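Local atomic coordinates of CurH (Lyngbya majuscula, PDB entry 3KG7), a protein that probably catalyses the dehydration of a beta-hydroxyacyl intermediate, as the dehydratase domain of a polyketide synthase module in the curacin biosynthetic pathway. Residues Ile156-Ala170 against Val203-Phe216. Residues are numbered along the deposited sequence; the frame is centred on the assembly and turned at random.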
loop_
_atom_site.group_PDB
_atom_site.type_symbol
_atom_site.label_atom_id
_atom_site.label_comp_id
_atom_site.label_asym_id
_atom_site.label_seq_id
_atom_site.Cartn_x
_atom_site.Cartn_y
_atom_site.Cartn_z
ATOM N N ILE C 156 -11.447 30.947 -27.617
ATOM C CA ILE C 156 -11.758 31.321 -26.241
ATOM C C ILE C 156 -10.814 30.614 -25.270
ATOM O O ILE C 156 -10.254 31.248 -24.371
ATOM C CB ILE C 156 -13.250 31.067 -25.908
ATOM C CG1 ILE C 156 -14.065 32.327 -26.224
ATOM C CG2 ILE C 156 -13.442 30.639 -24.441
ATOM C CD1 ILE C 156 -15.567 32.142 -26.110
ATOM N N TYR C 157 -10.622 29.313 -25.475
ATOM C CA TYR C 157 -9.707 28.531 -24.651
ATOM C C TYR C 157 -8.281 29.043 -24.779
ATOM O O TYR C 157 -7.598 29.235 -23.774
ATOM C CB TYR C 157 -9.761 27.058 -25.036
ATOM C CG TYR C 157 -11.143 26.457 -24.988
ATOM C CD1 TYR C 157 -12.094 26.860 -24.000
ATOM C CD2 TYR C 157 -11.503 25.464 -25.910
ATOM C CE1 TYR C 157 -13.374 26.298 -23.954
ATOM C CE2 TYR C 157 -12.775 24.884 -25.865
ATOM C CZ TYR C 157 -13.707 25.314 -24.887
ATOM O OH TYR C 157 -14.960 24.750 -24.855
ATOM N N ALA C 158 -7.845 29.273 -26.016
ATOM C CA ALA C 158 -6.514 29.814 -26.281
ATOM C C ALA C 158 -6.318 31.155 -25.583
ATOM O O ALA C 158 -5.197 31.501 -25.197
ATOM C CB ALA C 158 -6.276 29.947 -27.775
ATOM N N SER C 159 -7.422 31.883 -25.410
ATOM C CA SER C 159 -7.424 33.200 -24.777
ATOM C C SER C 159 -7.231 33.133 -23.267
ATOM O O SER C 159 -6.876 34.134 -22.631
ATOM C CB SER C 159 -8.728 33.924 -25.097
ATOM O OG SER C 159 -8.802 34.246 -26.481
ATOM N N ILE C 160 -7.473 31.957 -22.701
ATOM C CA ILE C 160 -7.198 31.721 -21.296
ATOM C C ILE C 160 -6.057 30.709 -21.149
ATOM O O ILE C 160 -5.953 30.003 -20.143
ATOM C CB ILE C 160 -8.473 31.307 -20.538
ATOM C CG1 ILE C 160 -9.193 30.158 -21.270
ATOM C CG2 ILE C 160 -9.402 32.544 -20.403
ATOM C CD1 ILE C 160 -10.156 29.344 -20.415
ATOM N N SER C 161 -5.195 30.672 -22.170
ATOM C CA SER C 161 -4.005 29.798 -22.229
ATOM C C SER C 161 -4.298 28.302 -22.141
ATOM O O SER C 161 -3.519 27.544 -21.564
ATOM C CB SER C 161 -2.960 30.196 -21.173
ATOM O OG SER C 161 -2.118 31.232 -21.641
ATOM N N LEU C 162 -5.421 27.884 -22.722
ATOM C CA LEU C 162 -5.823 26.475 -22.742
ATOM C C LEU C 162 -5.865 25.962 -24.181
ATOM O O LEU C 162 -6.455 26.607 -25.055
ATOM C CB LEU C 162 -7.188 26.285 -22.063
ATOM C CG LEU C 162 -7.923 24.925 -22.124
ATOM C CD1 LEU C 162 -7.130 23.761 -21.480
ATOM C CD2 LEU C 162 -9.328 25.012 -21.495
ATOM N N VAL C 163 -5.216 24.824 -24.433
ATOM C CA VAL C 163 -5.249 24.195 -25.757
ATOM C C VAL C 163 -5.498 22.699 -25.629
ATOM O O VAL C 163 -4.778 21.993 -24.916
ATOM C CB VAL C 163 -3.950 24.444 -26.596
ATOM C CG1 VAL C 163 -4.106 23.902 -28.020
ATOM C CG2 VAL C 163 -3.586 25.923 -26.651
ATOM N N TYR C 164 -6.529 22.235 -26.329
ATOM C CA TYR C 164 -6.906 20.829 -26.345
ATOM C C TYR C 164 -6.310 20.142 -27.573
ATOM O O TYR C 164 -6.691 20.440 -28.700
ATOM C CB TYR C 164 -8.437 20.681 -26.360
ATOM C CG TYR C 164 -9.171 21.106 -25.094
ATOM C CD1 TYR C 164 -10.013 22.220 -25.096
ATOM C CD2 TYR C 164 -9.052 20.379 -23.908
ATOM C CE1 TYR C 164 -10.707 22.611 -23.945
ATOM C CE2 TYR C 164 -9.746 20.760 -22.745
ATOM C CZ TYR C 164 -10.567 21.876 -22.778
ATOM O OH TYR C 164 -11.251 22.264 -21.647
ATOM N N GLY C 165 -5.370 19.227 -27.349
ATOM C CA GLY C 165 -4.790 18.435 -28.429
ATOM C C GLY C 165 -5.695 17.291 -28.870
ATOM O O GLY C 165 -6.745 17.059 -28.260
ATOM N N PRO C 166 -5.288 16.562 -29.930
ATOM C CA PRO C 166 -6.027 15.465 -30.573
ATOM C C PRO C 166 -6.722 14.483 -29.620
ATOM O O PRO C 166 -7.829 14.011 -29.912
ATOM C CB PRO C 166 -4.933 14.737 -31.361
ATOM C CG PRO C 166 -4.006 15.808 -31.748
ATOM C CD PRO C 166 -3.993 16.792 -30.599
HETATM N N MSE C 167 -6.070 14.187 -28.498
HETATM C CA MSE C 167 -6.558 13.206 -27.538
HETATM C C MSE C 167 -7.555 13.794 -26.542
HETATM O O MSE C 167 -8.091 13.071 -25.689
HETATM C CB MSE C 167 -5.378 12.573 -26.816
HETATM C CG MSE C 167 -4.948 11.263 -27.415
HETATM SE SE MSE C 167 -3.204 10.686 -26.760
HETATM C CE MSE C 167 -2.142 10.916 -28.388
ATOM N N LEU C 168 -7.791 15.101 -26.659
ATOM C CA LEU C 168 -8.735 15.823 -25.807
ATOM C C LEU C 168 -9.918 16.367 -26.608
ATOM O O LEU C 168 -10.892 16.866 -26.037
ATOM C CB LEU C 168 -8.030 16.974 -25.077
ATOM C CG LEU C 168 -7.433 16.821 -23.666
ATOM C CD1 LEU C 168 -8.507 16.714 -22.595
ATOM C CD2 LEU C 168 -6.462 15.668 -23.561
ATOM N N GLN C 169 -9.833 16.264 -27.931
ATOM C CA GLN C 169 -10.870 16.796 -28.815
ATOM C C GLN C 169 -12.090 15.884 -28.880
ATOM O O GLN C 169 -12.309 15.176 -29.868
ATOM C CB GLN C 169 -10.292 17.076 -30.198
ATOM C CG GLN C 169 -9.512 18.379 -30.239
ATOM C CD GLN C 169 -8.569 18.472 -31.415
ATOM O OE1 GLN C 169 -8.026 17.469 -31.875
ATOM N NE2 GLN C 169 -8.359 19.687 -31.901
ATOM N N ALA C 170 -12.878 15.917 -27.808
ATOM C CA ALA C 170 -14.040 15.041 -27.646
ATOM C C ALA C 170 -15.347 15.727 -28.020
ATOM O O ALA C 170 -16.390 15.079 -28.083
ATOM C CB ALA C 170 -14.112 14.515 -26.210
ATOM N N VAL C 203 -10.780 12.627 -19.740
ATOM C CA VAL C 203 -11.057 13.492 -20.894
ATOM C C VAL C 203 -12.557 13.707 -21.121
ATOM O O VAL C 203 -13.014 14.841 -21.285
ATOM C CB VAL C 203 -10.385 12.952 -22.158
ATOM C CG1 VAL C 203 -10.891 13.660 -23.403
ATOM C CG2 VAL C 203 -8.866 13.074 -22.026
ATOM N N LEU C 204 -13.322 12.623 -21.100
ATOM C CA LEU C 204 -14.763 12.697 -21.320
ATOM C C LEU C 204 -15.474 13.519 -20.252
ATOM O O LEU C 204 -16.386 14.288 -20.569
ATOM C CB LEU C 204 -15.363 11.296 -21.380
ATOM C CG LEU C 204 -14.924 10.405 -22.540
ATOM C CD1 LEU C 204 -15.273 8.938 -22.223
ATOM C CD2 LEU C 204 -15.561 10.861 -23.840
ATOM N N ILE C 205 -15.080 13.352 -18.991
ATOM C CA ILE C 205 -15.692 14.165 -17.939
ATOM C C ILE C 205 -15.209 15.609 -18.053
ATOM O O ILE C 205 -15.970 16.540 -17.784
ATOM C CB ILE C 205 -15.585 13.554 -16.490
ATOM C CG1 ILE C 205 -16.476 14.343 -15.514
ATOM C CG2 ILE C 205 -14.137 13.447 -16.008
ATOM C CD1 ILE C 205 -16.606 13.726 -14.125
ATOM N N ASP C 206 -13.976 15.803 -18.514
ATOM C CA ASP C 206 -13.504 17.166 -18.722
ATOM C C ASP C 206 -14.273 17.877 -19.808
ATOM O O ASP C 206 -14.573 19.056 -19.674
ATOM C CB ASP C 206 -12.022 17.258 -19.039
ATOM C CG ASP C 206 -11.540 18.683 -18.969
ATOM O OD1 ASP C 206 -11.634 19.262 -17.863
ATOM O OD2 ASP C 206 -11.130 19.242 -20.014
ATOM N N ALA C 207 -14.578 17.156 -20.881
ATOM C CA ALA C 207 -15.331 17.700 -22.002
ATOM C C ALA C 207 -16.683 18.264 -21.584
ATOM O O ALA C 207 -17.178 19.220 -22.176
ATOM C CB ALA C 207 -15.514 16.649 -23.055
ATOM N N CYS C 208 -17.280 17.675 -20.558
ATOM C CA CYS C 208 -18.588 18.117 -20.070
ATOM C C CYS C 208 -18.585 19.550 -19.548
ATOM O O CYS C 208 -19.638 20.197 -19.467
ATOM C CB CYS C 208 -19.068 17.175 -18.967
ATOM S SG CYS C 208 -19.320 15.507 -19.568
ATOM N N THR C 209 -17.394 20.034 -19.203
ATOM C CA THR C 209 -17.252 21.266 -18.458
ATOM C C THR C 209 -16.875 22.419 -19.374
ATOM O O THR C 209 -16.672 23.548 -18.912
ATOM C CB THR C 209 -16.179 21.114 -17.374
ATOM O OG1 THR C 209 -14.890 21.077 -17.988
ATOM C CG2 THR C 209 -16.394 19.834 -16.574
ATOM N N ARG C 210 -16.809 22.133 -20.674
ATOM C CA ARG C 210 -16.237 23.063 -21.649
ATOM C C ARG C 210 -17.165 24.172 -22.164
ATOM O O ARG C 210 -16.714 25.050 -22.897
ATOM C CB ARG C 210 -15.641 22.292 -22.830
ATOM C CG ARG C 210 -14.360 21.563 -22.503
ATOM C CD ARG C 210 -13.891 20.713 -23.664
ATOM N NE ARG C 210 -12.879 19.744 -23.238
ATOM C CZ ARG C 210 -12.320 18.825 -24.027
ATOM N NH1 ARG C 210 -12.658 18.730 -25.307
ATOM N NH2 ARG C 210 -11.421 17.988 -23.532
ATOM N N LEU C 211 -18.448 24.140 -21.796
ATOM C CA LEU C 211 -19.393 25.142 -22.308
ATOM C C LEU C 211 -20.477 25.566 -21.320
ATOM O O LEU C 211 -21.023 24.753 -20.562
ATOM C CB LEU C 211 -20.029 24.684 -23.630
ATOM C CG LEU C 211 -20.978 25.623 -24.390
ATOM C CD1 LEU C 211 -20.281 26.890 -24.877
ATOM C CD2 LEU C 211 -21.629 24.900 -25.557
ATOM N N THR C 212 -20.781 26.861 -21.368
ATOM C CA THR C 212 -21.794 27.494 -20.547
ATOM C C THR C 212 -22.489 28.488 -21.472
ATOM O O THR C 212 -21.840 29.009 -22.383
ATOM C CB THR C 212 -21.143 28.272 -19.381
ATOM O OG1 THR C 212 -19.907 27.652 -19.003
ATOM C CG2 THR C 212 -22.063 28.313 -18.177
ATOM N N PRO C 213 -23.806 28.744 -21.266
ATOM C CA PRO C 213 -24.553 29.776 -22.009
ATOM C C PRO C 213 -23.785 31.089 -22.239
ATOM O O PRO C 213 -23.994 31.766 -23.254
ATOM C CB PRO C 213 -25.764 30.037 -21.109
ATOM C CG PRO C 213 -26.003 28.747 -20.431
ATOM C CD PRO C 213 -24.684 28.029 -20.316
ATOM N N ASP C 214 -22.895 31.419 -21.303
ATOM C CA ASP C 214 -22.162 32.682 -21.301
ATOM C C ASP C 214 -20.645 32.476 -21.354
ATOM O O ASP C 214 -19.905 33.081 -20.578
ATOM C CB ASP C 214 -22.535 33.480 -20.047
ATOM C CG ASP C 214 -22.186 32.743 -18.760
ATOM O OD1 ASP C 214 -22.672 31.609 -18.553
ATOM O OD2 ASP C 214 -21.415 33.304 -17.957
ATOM N N LEU C 215 -20.185 31.632 -22.273
ATOM C CA LEU C 215 -18.757 31.319 -22.384
ATOM C C LEU C 215 -17.941 32.445 -23.042
ATOM O O LEU C 215 -16.725 32.519 -22.872
ATOM C CB LEU C 215 -18.543 29.983 -23.110
ATOM C CG LEU C 215 -17.221 29.249 -22.843
ATOM C CD1 LEU C 215 -17.336 28.317 -21.630
ATOM C CD2 LEU C 215 -16.776 28.474 -24.074
ATOM N N PHE C 216 -18.615 33.321 -23.780
ATOM C CA PHE C 216 -17.973 34.494 -24.384
ATOM C C PHE C 216 -17.749 35.610 -23.357
ATOM O O PHE C 216 -17.212 36.671 -23.688
ATOM C CB PHE C 216 -18.804 35.012 -25.569
ATOM C CG PHE C 216 -18.890 34.045 -26.723
ATOM C CD1 PHE C 216 -19.881 33.065 -26.762
ATOM C CD2 PHE C 216 -17.976 34.112 -27.772
ATOM C CE1 PHE C 216 -19.959 32.165 -27.826
ATOM C CE2 PHE C 216 -18.047 33.216 -28.841
ATOM C CZ PHE C 216 -19.040 32.241 -28.867
#
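I156, near the end of helix 150-159, sets its CD1 over one face of the F216 ring, a CH-pi contact with the methyl 3.9 Å from the ring centroid, while its CG2 touches CD2 of L215. Here, in a dehydratase of double hotdog fold, the end of that helix, strand 162-164 and the loop after it meet helix 202-207 and the chain that follows. The next residue, Y157, suits its place by joining a flat ring, one face of which takes Y164 CE1, to a hydroxyl that reaches the backbone: its OH donates to O of R210 over 2.6 Å, approaching 31° off the carbonyl plane, and its ring carbon CE1 packs obliquely against L215 CD2.

Y164, on the strand, lies flat on the R210 guanidinium with centres 3.6 Å apart and planes at 30°, a cation-pi stack; L162 CD1 lies over the ring's other face. The Y164 OH gives D206 OD2 only a weak hydrogen bond of 3.4 Å. R210 holds CG anti to its carbonyl carbon (chi1 -72°) and runs extended from CG to NE, which carries the charged head across the face of the tyrosine ring to the loop. There L168 O receives both NH1 (2.7 Å) and NH2 (2.8 Å), NH2 on a lone pair in the carbonyl plane. This end-on grip, with A207 CA over the opposite guanidinium face, would limit rotation of the buried group. A leucine in place of R210 would probably leave L168 O without these two donors and the Y164 face without its cation.

Beyond the polar head the packing turns aliphatic, suited to compact, branched side chains: L168 CD1 lies 3.7 Å from CG2 of V203, whose two methyls also both touch M167 O. At A170 small residues let loop and helix draw together, and its CB meets CB of A207 at 4.1 Å.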